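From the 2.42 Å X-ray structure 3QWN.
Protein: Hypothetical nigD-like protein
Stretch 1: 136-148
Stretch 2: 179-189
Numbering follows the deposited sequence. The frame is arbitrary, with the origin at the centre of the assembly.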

# COMPACT_ATOMS: atom_id res chain seq x y z
N GLU A 136 8.46 -9.57 -19.31
CA GLU A 136 9.50 -10.49 -18.84
C GLU A 136 8.93 -11.58 -17.91
O GLU A 136 9.71 -12.41 -17.44
CB GLU A 136 10.61 -9.74 -18.08
CG GLU A 136 11.40 -8.68 -18.82
CD GLU A 136 12.22 -7.80 -17.88
OE1 GLU A 136 13.03 -8.34 -17.10
OE2 GLU A 136 12.03 -6.56 -17.93
N PHE A 137 7.62 -11.56 -17.62
CA PHE A 137 7.01 -12.50 -16.67
C PHE A 137 7.13 -13.97 -17.07
O PHE A 137 7.35 -14.81 -16.19
CB PHE A 137 5.55 -12.17 -16.41
CG PHE A 137 4.97 -12.88 -15.20
CD1 PHE A 137 5.40 -12.57 -13.92
CD2 PHE A 137 3.99 -13.85 -15.34
CE1 PHE A 137 4.86 -13.22 -12.80
CE2 PHE A 137 3.44 -14.50 -14.23
CZ PHE A 137 3.88 -14.18 -12.96
N GLU A 138 6.98 -14.31 -18.38
CA GLU A 138 7.12 -15.69 -18.84
C GLU A 138 8.60 -16.05 -18.96
O GLU A 138 8.97 -17.20 -18.73
CB GLU A 138 6.39 -15.89 -20.17
N THR A 139 9.45 -15.04 -19.27
CA THR A 139 10.90 -15.17 -19.42
C THR A 139 11.59 -15.51 -18.09
O THR A 139 12.31 -16.50 -18.03
CB THR A 139 11.50 -13.88 -20.02
OG1 THR A 139 10.77 -13.47 -21.18
CG2 THR A 139 12.97 -14.00 -20.37
N ASN A 140 11.41 -14.69 -17.03
CA ASN A 140 12.11 -14.87 -15.75
C ASN A 140 11.28 -14.55 -14.49
O ASN A 140 11.85 -14.41 -13.40
CB ASN A 140 13.40 -14.01 -15.74
CG ASN A 140 13.27 -12.66 -16.40
OD1 ASN A 140 12.34 -11.89 -16.13
ND2 ASN A 140 14.19 -12.34 -17.29
N GLY A 141 9.96 -14.46 -14.63
CA GLY A 141 9.07 -14.18 -13.51
C GLY A 141 9.11 -12.75 -12.99
O GLY A 141 8.66 -12.49 -11.87
N THR A 142 9.65 -11.82 -13.80
CA THR A 142 9.76 -10.41 -13.42
C THR A 142 8.45 -9.67 -13.70
O THR A 142 7.90 -9.76 -14.81
CB THR A 142 10.94 -9.75 -14.15
OG1 THR A 142 12.14 -10.46 -13.83
CG2 THR A 142 11.09 -8.27 -13.81
N VAL A 143 7.95 -8.94 -12.68
CA VAL A 143 6.78 -8.07 -12.75
C VAL A 143 7.30 -6.63 -12.67
O VAL A 143 7.85 -6.23 -11.63
CB VAL A 143 5.73 -8.36 -11.64
CG1 VAL A 143 4.58 -7.37 -11.70
CG2 VAL A 143 5.22 -9.80 -11.71
N ASN A 144 7.16 -5.88 -13.77
CA ASN A 144 7.58 -4.49 -13.79
C ASN A 144 6.43 -3.60 -13.37
O ASN A 144 5.33 -3.72 -13.90
CB ASN A 144 8.13 -4.09 -15.15
CG ASN A 144 9.46 -4.71 -15.43
OD1 ASN A 144 10.46 -4.40 -14.80
ND2 ASN A 144 9.51 -5.62 -16.39
N MSE A 145 6.67 -2.75 -12.36
CA MSE A 145 5.67 -1.83 -11.81
C MSE A 145 6.15 -0.41 -11.87
O MSE A 145 7.28 -0.12 -11.48
CB MSE A 145 5.32 -2.20 -10.37
CG MSE A 145 4.65 -3.53 -10.23
SE MSE A 145 3.99 -3.73 -8.43
CE MSE A 145 3.39 -5.58 -8.56
N LEU A 146 5.32 0.47 -12.39
CA LEU A 146 5.62 1.90 -12.45
C LEU A 146 4.54 2.62 -11.70
O LEU A 146 3.36 2.37 -11.95
CB LEU A 146 5.72 2.41 -13.90
CG LEU A 146 5.86 3.94 -14.11
CD1 LEU A 146 7.14 4.52 -13.43
CD2 LEU A 146 5.86 4.26 -15.60
N LEU A 147 4.94 3.49 -10.75
CA LEU A 147 3.97 4.25 -9.99
C LEU A 147 3.29 5.30 -10.88
O LEU A 147 3.96 6.08 -11.57
CB LEU A 147 4.60 4.93 -8.76
CG LEU A 147 3.63 5.69 -7.85
CD1 LEU A 147 2.76 4.74 -7.05
CD2 LEU A 147 4.34 6.65 -6.98
N TYR A 148 1.95 5.30 -10.83
CA TYR A 148 1.11 6.30 -11.43
C TYR A 148 0.74 7.27 -10.30
O TYR A 148 0.26 6.83 -9.24
CB TYR A 148 -0.13 5.66 -12.08
CG TYR A 148 -1.18 6.65 -12.53
CD1 TYR A 148 -2.07 7.23 -11.61
CD2 TYR A 148 -1.35 6.96 -13.87
CE1 TYR A 148 -3.02 8.16 -12.01
CE2 TYR A 148 -2.34 7.85 -14.29
CZ TYR A 148 -3.17 8.45 -13.36
OH TYR A 148 -4.15 9.33 -13.75
N GLN A 179 6.87 -20.98 -7.48
CA GLN A 179 7.24 -19.98 -8.48
C GLN A 179 7.80 -18.73 -7.79
O GLN A 179 7.14 -18.17 -6.91
CB GLN A 179 5.99 -19.65 -9.32
CG GLN A 179 6.20 -18.81 -10.58
CD GLN A 179 4.87 -18.43 -11.21
OE1 GLN A 179 3.92 -17.98 -10.54
NE2 GLN A 179 4.77 -18.58 -12.53
N LYS A 180 9.05 -18.34 -8.15
CA LYS A 180 9.74 -17.16 -7.62
C LYS A 180 9.46 -15.97 -8.53
O LYS A 180 9.86 -15.99 -9.70
CB LYS A 180 11.27 -17.38 -7.52
CG LYS A 180 11.76 -18.29 -6.41
CD LYS A 180 13.27 -18.40 -6.44
CE LYS A 180 13.78 -19.61 -5.70
NZ LYS A 180 15.24 -19.80 -5.92
N ILE A 181 8.76 -14.95 -8.01
CA ILE A 181 8.40 -13.72 -8.72
C ILE A 181 9.33 -12.59 -8.26
O ILE A 181 9.67 -12.52 -7.08
CB ILE A 181 6.88 -13.42 -8.51
CG1 ILE A 181 6.04 -14.33 -9.43
CG2 ILE A 181 6.50 -11.95 -8.75
CD1 ILE A 181 4.87 -14.90 -8.81
N THR A 182 9.76 -11.73 -9.20
CA THR A 182 10.62 -10.59 -8.90
C THR A 182 9.87 -9.30 -9.25
O THR A 182 9.59 -9.05 -10.42
CB THR A 182 11.98 -10.70 -9.63
OG1 THR A 182 12.61 -11.93 -9.27
CG2 THR A 182 12.92 -9.54 -9.29
N ILE A 183 9.54 -8.50 -8.25
CA ILE A 183 8.85 -7.24 -8.50
C ILE A 183 9.90 -6.15 -8.62
O ILE A 183 10.71 -5.97 -7.70
CB ILE A 183 7.77 -6.90 -7.43
CG1 ILE A 183 6.67 -8.00 -7.40
CG2 ILE A 183 7.17 -5.49 -7.65
CD1 ILE A 183 6.23 -8.34 -6.06
N LYS A 184 9.91 -5.45 -9.76
CA LYS A 184 10.82 -4.34 -10.02
C LYS A 184 9.98 -3.06 -10.10
O LYS A 184 9.23 -2.85 -11.06
CB LYS A 184 11.64 -4.59 -11.29
CG LYS A 184 12.63 -5.72 -11.12
CD LYS A 184 13.52 -5.84 -12.32
CE LYS A 184 14.42 -7.05 -12.24
NZ LYS A 184 15.41 -7.04 -13.33
N PHE A 185 10.05 -2.25 -9.05
CA PHE A 185 9.25 -1.04 -8.90
C PHE A 185 10.03 0.23 -9.29
O PHE A 185 11.12 0.48 -8.78
CB PHE A 185 8.73 -0.92 -7.44
CG PHE A 185 7.96 0.34 -7.14
CD1 PHE A 185 6.65 0.50 -7.58
CD2 PHE A 185 8.55 1.38 -6.42
CE1 PHE A 185 5.95 1.68 -7.30
CE2 PHE A 185 7.84 2.55 -6.13
CZ PHE A 185 6.55 2.69 -6.58
N LYS A 186 9.43 1.02 -10.19
CA LYS A 186 9.93 2.31 -10.67
C LYS A 186 8.96 3.42 -10.27
O LYS A 186 7.76 3.18 -10.11
CB LYS A 186 10.12 2.30 -12.18
CG LYS A 186 11.43 1.68 -12.64
CD LYS A 186 11.55 1.67 -14.16
CE LYS A 186 12.59 0.70 -14.66
NZ LYS A 186 12.86 0.87 -16.12
N TYR A 187 9.47 4.64 -10.12
CA TYR A 187 8.65 5.80 -9.74
C TYR A 187 9.40 7.08 -10.10
O TYR A 187 10.64 7.09 -10.10
CB TYR A 187 8.31 5.78 -8.21
CG TYR A 187 9.51 6.02 -7.30
CD1 TYR A 187 10.49 5.03 -7.13
CD2 TYR A 187 9.68 7.23 -6.64
CE1 TYR A 187 11.60 5.26 -6.32
CE2 TYR A 187 10.81 7.47 -5.84
CZ TYR A 187 11.76 6.48 -5.67
OH TYR A 187 12.82 6.71 -4.82
N TYR A 188 8.65 8.15 -10.40
CA TYR A 188 9.25 9.43 -10.71
C TYR A 188 9.46 10.21 -9.43
O TYR A 188 8.59 10.22 -8.56
CB TYR A 188 8.42 10.22 -11.73
CG TYR A 188 8.63 9.75 -13.16
CD1 TYR A 188 8.12 8.53 -13.60
CD2 TYR A 188 9.32 10.54 -14.08
CE1 TYR A 188 8.28 8.11 -14.91
CE2 TYR A 188 9.52 10.11 -15.39
CZ TYR A 188 8.99 8.89 -15.81
OH TYR A 188 9.15 8.43 -17.11
N THR A 189 10.63 10.81 -9.31
CA THR A 189 11.07 11.59 -8.14
C THR A 189 11.92 12.77 -8.63
O THR A 189 12.31 12.80 -9.80
CB THR A 189 11.84 10.66 -7.16
OG1 THR A 189 11.96 11.30 -5.89
CG2 THR A 189 13.19 10.20 -7.71
O HOH W 1 14.95 -9.15 -14.87
O HOH W 2 5.86 7.59 -10.85

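How does the chain enter the contact before the strand begins? Phe 137 reaches across first: its CA-to-CB bond points sideways, but the ring swings nearer, and its edge meets Ile 181, with Phe 137 CE1 3.7 Å from Ile 181 CG1. The short helical turn here is held by a hydrogen bond from Asn 140 N to Glu 136 O, 2.9 Å, and a weak one from Gly 141 N to Phe 137 O, 3.1 Å. Gly 141 then leaves the helix with positive phi, a conformation that favours glycine. A CB on it would point toward stretch 2 and sit 2.8 Å from Lys 180 O, a clash, so at this backbone spacing there is no room for a CB there. Its carbonyl opens the ladder between the stretches: Thr 182 N donates a hydrogen bond to Gly 141 O at 3.0 Å.

What joins the two strands from Thr 142 to Asn 144? They are parallel. Thr 142 CA makes a CA-H...O contact with Thr 182 O at 3.3 Å, one of several that accompany the ladder. Thr 142 CG2 packs on the aliphatic part of Lys 184, 3.7 Å from Lys 184 CD. The extended lysine carries its amine onward to a water, 2.7 Å from Lys 184 NZ, which donates to Thr 142 OG1 at 3.3 Å and Glu 136 OE1 at 3.1 Å, bridging the stretches. Val 143 N donates to Thr 182 O at 2.8 Å, and Lys 184 N gives to Val 143 O, 2.9 Å. On the other face, shared with Ile 183, Val 143 CG2 lies 3.9 Å from Ile 181 CG2. Asn 144, back on the face of Thr 142, holds the other carboxylate oxygen, with Asn 144 ND2 3.1 Å from Glu 136 OE2.

How does the contact continue from Met 145 to Leu 147? Met 145 N donates to Lys 184 O, 2.9 Å, and Lys 186 N to Met 145 O, 2.8 Å. On the face of Val 143, shared with Phe 185, the selenium of selenomethionine Met 145, SE, rests 3.7 Å from Ile 183 CG2. Leu 146, on the face of Thr 142, meets the edge of the Tyr 188 ring, Leu 146 CD1 lying 4.0 Å from Tyr 188 CE1. Leu 147 N to Lys 186 O, 2.9 Å, completes the ladder. All six hydrogen bonds are nearly straight, with angles of 160° to 174°. Val 143 and Met 145 on one side, and Thr 182, Lys 184 and Lys 186 on the other, each bond to two residues across the gap; Gly 141 and Leu 147, at the ends, bond to one each. Finally, Leu 147 CB touches both Phe 185 CZ, 3.7 Å, and Tyr 187 CB, 3.8 Å.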